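Local coordinates for protein cyclic UMP-AMP synthase (Rhodothermus marinus SG0.5JP17-172, PDB 6E0K) that makes the cyclic dinucleotide 3',3'-cUAMP from UTP and ATP as the second messenger of a CBASS antiphage defence system, using magnesium, at residues A[213-216]-A[217-220]; A[240-244]-A[245-249]. All blocks are in the same frame, centred on the assembly; numbering follows the deposited sequence.

Interaction 1: residues A[213-216]-A[217-220]; sequences YFLE and CLLY
The thiol of Cys217 sits over one face of the Tyr213 ring, one helical turn on. SG lies 3.9 Å from the ring centroid of Tyr213 and 20° off the ring normal. It is shifted toward the hydroxyl end of the ring, with SG of Cys217 3.6 Å from CZ of Tyr213. This is a sulfur-aromatic contact. The first torsion of Tyr213 (chi1 172°) sets CG opposite the backbone N, which carries the ring outward and forward to Cys217 SG. CE1 of Phe214 meets the edge of the same ring. Four backbone bonds hold these two turns in alpha-helical form, from Cys217 N to Tyr213 O (3.0 Å) through Tyr220 N to Glu216 O (2.9 Å). On another side Leu215 and Leu219 lie side by side, CD1 to CD1 4.0 Å. The carboxylate of Glu216 is buried but gripped by Thr53 and His171. It makes a long, weak ion pair with Lys194, an ATP-binding residue, and so borders the nucleotide site. Helix 212-220 is packed between others: Leu215, Glu216 and Leu219 touch helix 186-202, Leu215 and Leu218 touch Phe275 of helix 269-285, and Leu218 and Leu219 meet helix 231-244.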
loop_
_atom_site.group_PDB
_atom_site.type_symbol
_atom_site.label_atom_id
_atom_site.label_comp_id
_atom_site.label_asym_id
_atom_site.label_seq_id
_atom_site.Cartn_x
_atom_site.Cartn_y
_atom_site.Cartn_z
ATOM N N TYR A 213 5.204 0.978 -2.204
ATOM C CA TYR A 213 4.375 1.816 -1.349
ATOM C C TYR A 213 4.988 3.203 -1.176
ATOM O O TYR A 213 4.290 4.219 -1.278
ATOM C CB TYR A 213 4.169 1.126 -0.001
ATOM C CG TYR A 213 3.483 1.983 1.033
ATOM C CD1 TYR A 213 2.108 2.172 0.994
ATOM C CD2 TYR A 213 4.207 2.588 2.049
ATOM C CE1 TYR A 213 1.464 2.934 1.950
ATOM C CE2 TYR A 213 3.573 3.371 3.014
ATOM C CZ TYR A 213 2.196 3.541 2.947
ATOM O OH TYR A 213 1.545 4.306 3.897
ATOM N N PHE A 214 6.301 3.265 -0.919
ATOM C CA PHE A 214 6.969 4.556 -0.760
ATOM C C PHE A 214 6.908 5.374 -2.044
ATOM O O PHE A 214 6.774 6.605 -2.007
ATOM C CB PHE A 214 8.426 4.351 -0.344
ATOM C CG PHE A 214 8.605 3.785 1.036
ATOM C CD1 PHE A 214 7.664 4.005 2.027
ATOM C CD2 PHE A 214 9.733 3.033 1.335
ATOM C CE1 PHE A 214 7.845 3.485 3.301
ATOM C CE2 PHE A 214 9.921 2.504 2.597
ATOM C CZ PHE A 214 8.975 2.734 3.584
ATOM N N LEU A 215 6.998 4.704 -3.197
ATOM C CA LEU A 215 6.943 5.426 -4.466
ATOM C C LEU A 215 5.558 6.020 -4.688
ATOM O O LEU A 215 5.441 7.168 -5.134
ATOM C CB LEU A 215 7.336 4.494 -5.618
ATOM C CG LEU A 215 7.276 5.101 -7.014
ATOM C CD1 LEU A 215 8.165 6.324 -7.106
ATOM C CD2 LEU A 215 7.674 4.040 -8.035
ATOM N N GLU A 216 4.498 5.266 -4.363
ATOM C CA GLU A 216 3.141 5.812 -4.450
ATOM C C GLU A 216 2.990 7.028 -3.553
ATOM O O GLU A 216 2.451 8.062 -3.970
ATOM C CB GLU A 216 2.099 4.750 -4.075
ATOM C CG GLU A 216 1.969 3.654 -5.109
ATOM C CD GLU A 216 0.734 2.767 -4.937
ATOM O OE1 GLU A 216 -0.233 3.110 -4.196
ATOM O OE2 GLU A 216 0.753 1.687 -5.548
ATOM N N CYS A 217 3.469 6.924 -2.312
ATOM C CA CYS A 217 3.373 8.052 -1.392
ATOM C C CYS A 217 4.160 9.252 -1.901
ATOM O O CYS A 217 3.707 10.395 -1.772
ATOM C CB CYS A 217 3.864 7.645 0.003
ATOM S SG CYS A 217 2.787 6.461 0.857
ATOM N N LEU A 218 5.345 9.018 -2.474
ATOM C CA LEU A 218 6.138 10.120 -3.004
ATOM C C LEU A 218 5.373 10.852 -4.097
ATOM O O LEU A 218 5.264 12.085 -4.087
ATOM C CB LEU A 218 7.472 9.591 -3.539
ATOM C CG LEU A 218 8.444 10.649 -4.065
ATOM C CD1 LEU A 218 9.086 11.391 -2.887
ATOM C CD2 LEU A 218 9.512 10.017 -4.958
ATOM N N LEU A 219 4.796 10.091 -5.030
ATOM C CA LEU A 219 4.064 10.701 -6.136
ATOM C C LEU A 219 2.765 11.352 -5.680
ATOM O O LEU A 219 2.310 12.329 -6.300
ATOM C CB LEU A 219 3.789 9.634 -7.200
ATOM C CG LEU A 219 5.079 9.120 -7.850
ATOM C CD1 LEU A 219 4.812 7.870 -8.699
ATOM C CD2 LEU A 219 5.772 10.199 -8.691
ATOM N N TYR A 220 2.159 10.841 -4.607
ATOM C CA TYR A 220 0.937 11.448 -4.095
ATOM C C TYR A 220 1.152 12.908 -3.718
ATOM O O TYR A 220 0.226 13.725 -3.820
ATOM C CB TYR A 220 0.429 10.658 -2.888
ATOM C CG TYR A 220 -0.858 11.219 -2.351
ATOM C CD1 TYR A 220 -2.063 10.950 -2.979
ATOM C CD2 TYR A 220 -0.860 12.030 -1.229
ATOM C CE1 TYR A 220 -3.243 11.470 -2.502
ATOM C CE2 TYR A 220 -2.043 12.558 -0.746
ATOM C CZ TYR A 220 -3.220 12.272 -1.383
ATOM O OH TYR A 220 -4.402 12.796 -0.906
#

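Interaction 2: residues A[240-244]-A[245-249]; sequences NWLKR and ADLSK
One face of the Trp241 indole carries the methyl group of Ala245, and the Arg244 guanidinium has Asn240 O at its own edge. The methyl is a CH-pi partner of the six-membered ring: CB of Ala245 stands 3.9 Å from the ring centroid of Trp241, 13° off the normal. Its nearest ring atoms are CZ3 and CH2. With CG of Trp241 opposite the backbone N (chi1 -176°), the indole slants forward, its face to the Ala245 methyl. The Arg244 chain runs extended from CG to NE, back along the helix. Its NH1 gives a bond of 2.9 Å to Asn240 O, nearly in the guanidinium plane. Residues 245-249 form no regular helix or strand. Ala245 N bonds to Leu242 O at 3.2 Å, and the donor stands above the carbonyl plane. Water 1 donates to Lys243 O and weakly to Ala245 O. Further on, Ser248 N bonds to Asp246 OD1 at 3.0 Å, an Asx turn, and Ser248 OG reaches the same oxygen from the same face at 2.8 Å. Leu242 and Leu247 touch loosely, CD2 to CD2 4.4 Å. Arg273 of helix 269-285 also donates to Ala245 O. Side-chain donors thus supplement the backbone near the end of the helix: Arg244 reaches a carbonyl one turn back, Arg273 reaches Ala245 O, and the Asx turn probably steadies residues 246-248.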
loop_
_atom_site.group_PDB
_atom_site.type_symbol
_atom_site.label_atom_id
_atom_site.label_comp_id
_atom_site.label_asym_id
_atom_site.label_seq_id
_atom_site.Cartn_x
_atom_site.Cartn_y
_atom_site.Cartn_z
ATOM N N ASN A 240 11.098 16.818 -12.171
ATOM C CA ASN A 240 11.667 18.142 -11.940
ATOM C C ASN A 240 11.045 18.833 -10.734
ATOM O O ASN A 240 11.749 19.550 -10.012
ATOM C CB ASN A 240 11.531 18.997 -13.191
ATOM C CG ASN A 240 12.592 18.659 -14.218
ATOM O OD1 ASN A 240 13.731 18.347 -13.858
ATOM N ND2 ASN A 240 12.231 18.703 -15.489
ATOM N N TRP A 241 9.749 18.638 -10.492
ATOM C CA TRP A 241 9.156 19.219 -9.291
ATOM C C TRP A 241 9.718 18.568 -8.031
ATOM O O TRP A 241 10.039 19.262 -7.058
ATOM C CB TRP A 241 7.631 19.098 -9.327
ATOM C CG TRP A 241 6.984 19.769 -8.151
ATOM C CD1 TRP A 241 6.604 21.079 -8.066
ATOM C CD2 TRP A 241 6.663 19.178 -6.884
ATOM N NE1 TRP A 241 6.063 21.339 -6.830
ATOM C CE2 TRP A 241 6.099 20.192 -6.083
ATOM C CE3 TRP A 241 6.799 17.891 -6.347
ATOM C CZ2 TRP A 241 5.660 19.956 -4.781
ATOM C CZ3 TRP A 241 6.372 17.658 -5.050
ATOM C CH2 TRP A 241 5.808 18.686 -4.280
ATOM N N LEU A 242 9.846 17.239 -8.024
ATOM C CA LEU A 242 10.389 16.548 -6.855
ATOM C C LEU A 242 11.825 16.981 -6.559
ATOM O O LEU A 242 12.216 17.107 -5.390
ATOM C CB LEU A 242 10.314 15.031 -7.068
ATOM C CG LEU A 242 8.911 14.426 -6.914
ATOM C CD1 LEU A 242 8.873 13.016 -7.476
ATOM C CD2 LEU A 242 8.473 14.428 -5.446
ATOM N N LYS A 243 12.623 17.225 -7.605
ATOM C CA LYS A 243 14.012 17.638 -7.407
ATOM C C LYS A 243 14.109 18.979 -6.701
ATOM O O LYS A 243 15.097 19.242 -5.998
ATOM C CB LYS A 243 14.730 17.691 -8.761
ATOM C CG LYS A 243 15.194 16.331 -9.240
ATOM C CD LYS A 243 15.451 16.305 -10.741
ATOM C CE LYS A 243 16.569 17.217 -11.163
ATOM N NZ LYS A 243 16.791 17.067 -12.639
ATOM N N ARG A 244 13.106 19.837 -6.879
ATOM C CA ARG A 244 13.085 21.175 -6.297
ATOM C C ARG A 244 12.254 21.265 -5.026
ATOM O O ARG A 244 12.211 22.336 -4.411
ATOM C CB ARG A 244 12.559 22.173 -7.334
ATOM C CG ARG A 244 13.447 22.281 -8.564
ATOM C CD ARG A 244 12.733 22.877 -9.764
ATOM N NE ARG A 244 13.660 23.114 -10.871
ATOM C CZ ARG A 244 14.174 22.162 -11.648
ATOM N NH1 ARG A 244 13.864 20.881 -11.450
ATOM N NH2 ARG A 244 15.014 22.489 -12.622
ATOM N N ALA A 245 11.611 20.179 -4.610
ATOM C CA ALA A 245 10.661 20.227 -3.512
ATOM C C ALA A 245 11.356 20.033 -2.170
ATOM O O ALA A 245 12.456 19.480 -2.080
ATOM C CB ALA A 245 9.579 19.163 -3.687
ATOM N N ASP A 246 10.690 20.508 -1.120
ATOM C CA ASP A 246 11.080 20.205 0.255
ATOM C C ASP A 246 10.364 18.922 0.638
ATOM O O ASP A 246 9.160 18.921 0.898
ATOM C CB ASP A 246 10.723 21.358 1.189
ATOM C CG ASP A 246 11.058 21.069 2.649
ATOM O OD1 ASP A 246 11.551 19.968 2.966
ATOM O OD2 ASP A 246 10.836 21.969 3.493
ATOM N N LEU A 247 11.109 17.816 0.655
ATOM C CA LEU A 247 10.520 16.512 0.916
ATOM C C LEU A 247 10.128 16.314 2.373
ATOM O O LEU A 247 9.341 15.405 2.664
ATOM C CB LEU A 247 11.506 15.408 0.525
ATOM C CG LEU A 247 12.092 15.445 -0.885
ATOM C CD1 LEU A 247 13.074 14.290 -1.044
ATOM C CD2 LEU A 247 10.983 15.358 -1.922
ATOM N N SER A 248 10.658 17.141 3.284
ATOM C CA SER A 248 10.686 16.777 4.698
ATOM C C SER A 248 9.290 16.631 5.288
ATOM O O SER A 248 9.090 15.814 6.194
ATOM C CB SER A 248 11.499 17.807 5.490
ATOM O OG SER A 248 10.836 19.060 5.552
ATOM N N LYS A 249 8.313 17.390 4.791
ATOM C CA LYS A 249 6.959 17.334 5.329
ATOM C C LYS A 249 6.010 16.505 4.471
ATOM O O LYS A 249 4.791 16.610 4.646
ATOM C CB LYS A 249 6.380 18.740 5.506
ATOM C CG LYS A 249 7.191 19.692 6.379
ATOM C CD LYS A 249 6.394 20.969 6.644
ATOM C CE LYS A 249 7.190 21.984 7.448
ATOM N NZ LYS A 249 6.301 22.985 8.111
HETATM O O HOH W 1 15.405 20.506 -3.449
#

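In the fold
Interaction 1 is a buried stretch of about two helical turns beside the nucleotide site, its centre about 9 Å from the centre of the chain. Interaction 2, centred about 22 Å from the same point, is partly exposed and away from that site. Helices 212-220 and 231-244 follow each other in the chain and touch where Leu218 CD2 meets Leu242 CD1 at 4.0 Å. Both also pack on helix 269-285. Each contact places a small group over an aromatic face, a sulfur in one and a methyl in the other. The backbone differs: 213-220 keeps regular helical bonding, while 240-249 passes from helix to loop, where side-chain bonds and a water supplement one backbone bond across the junction.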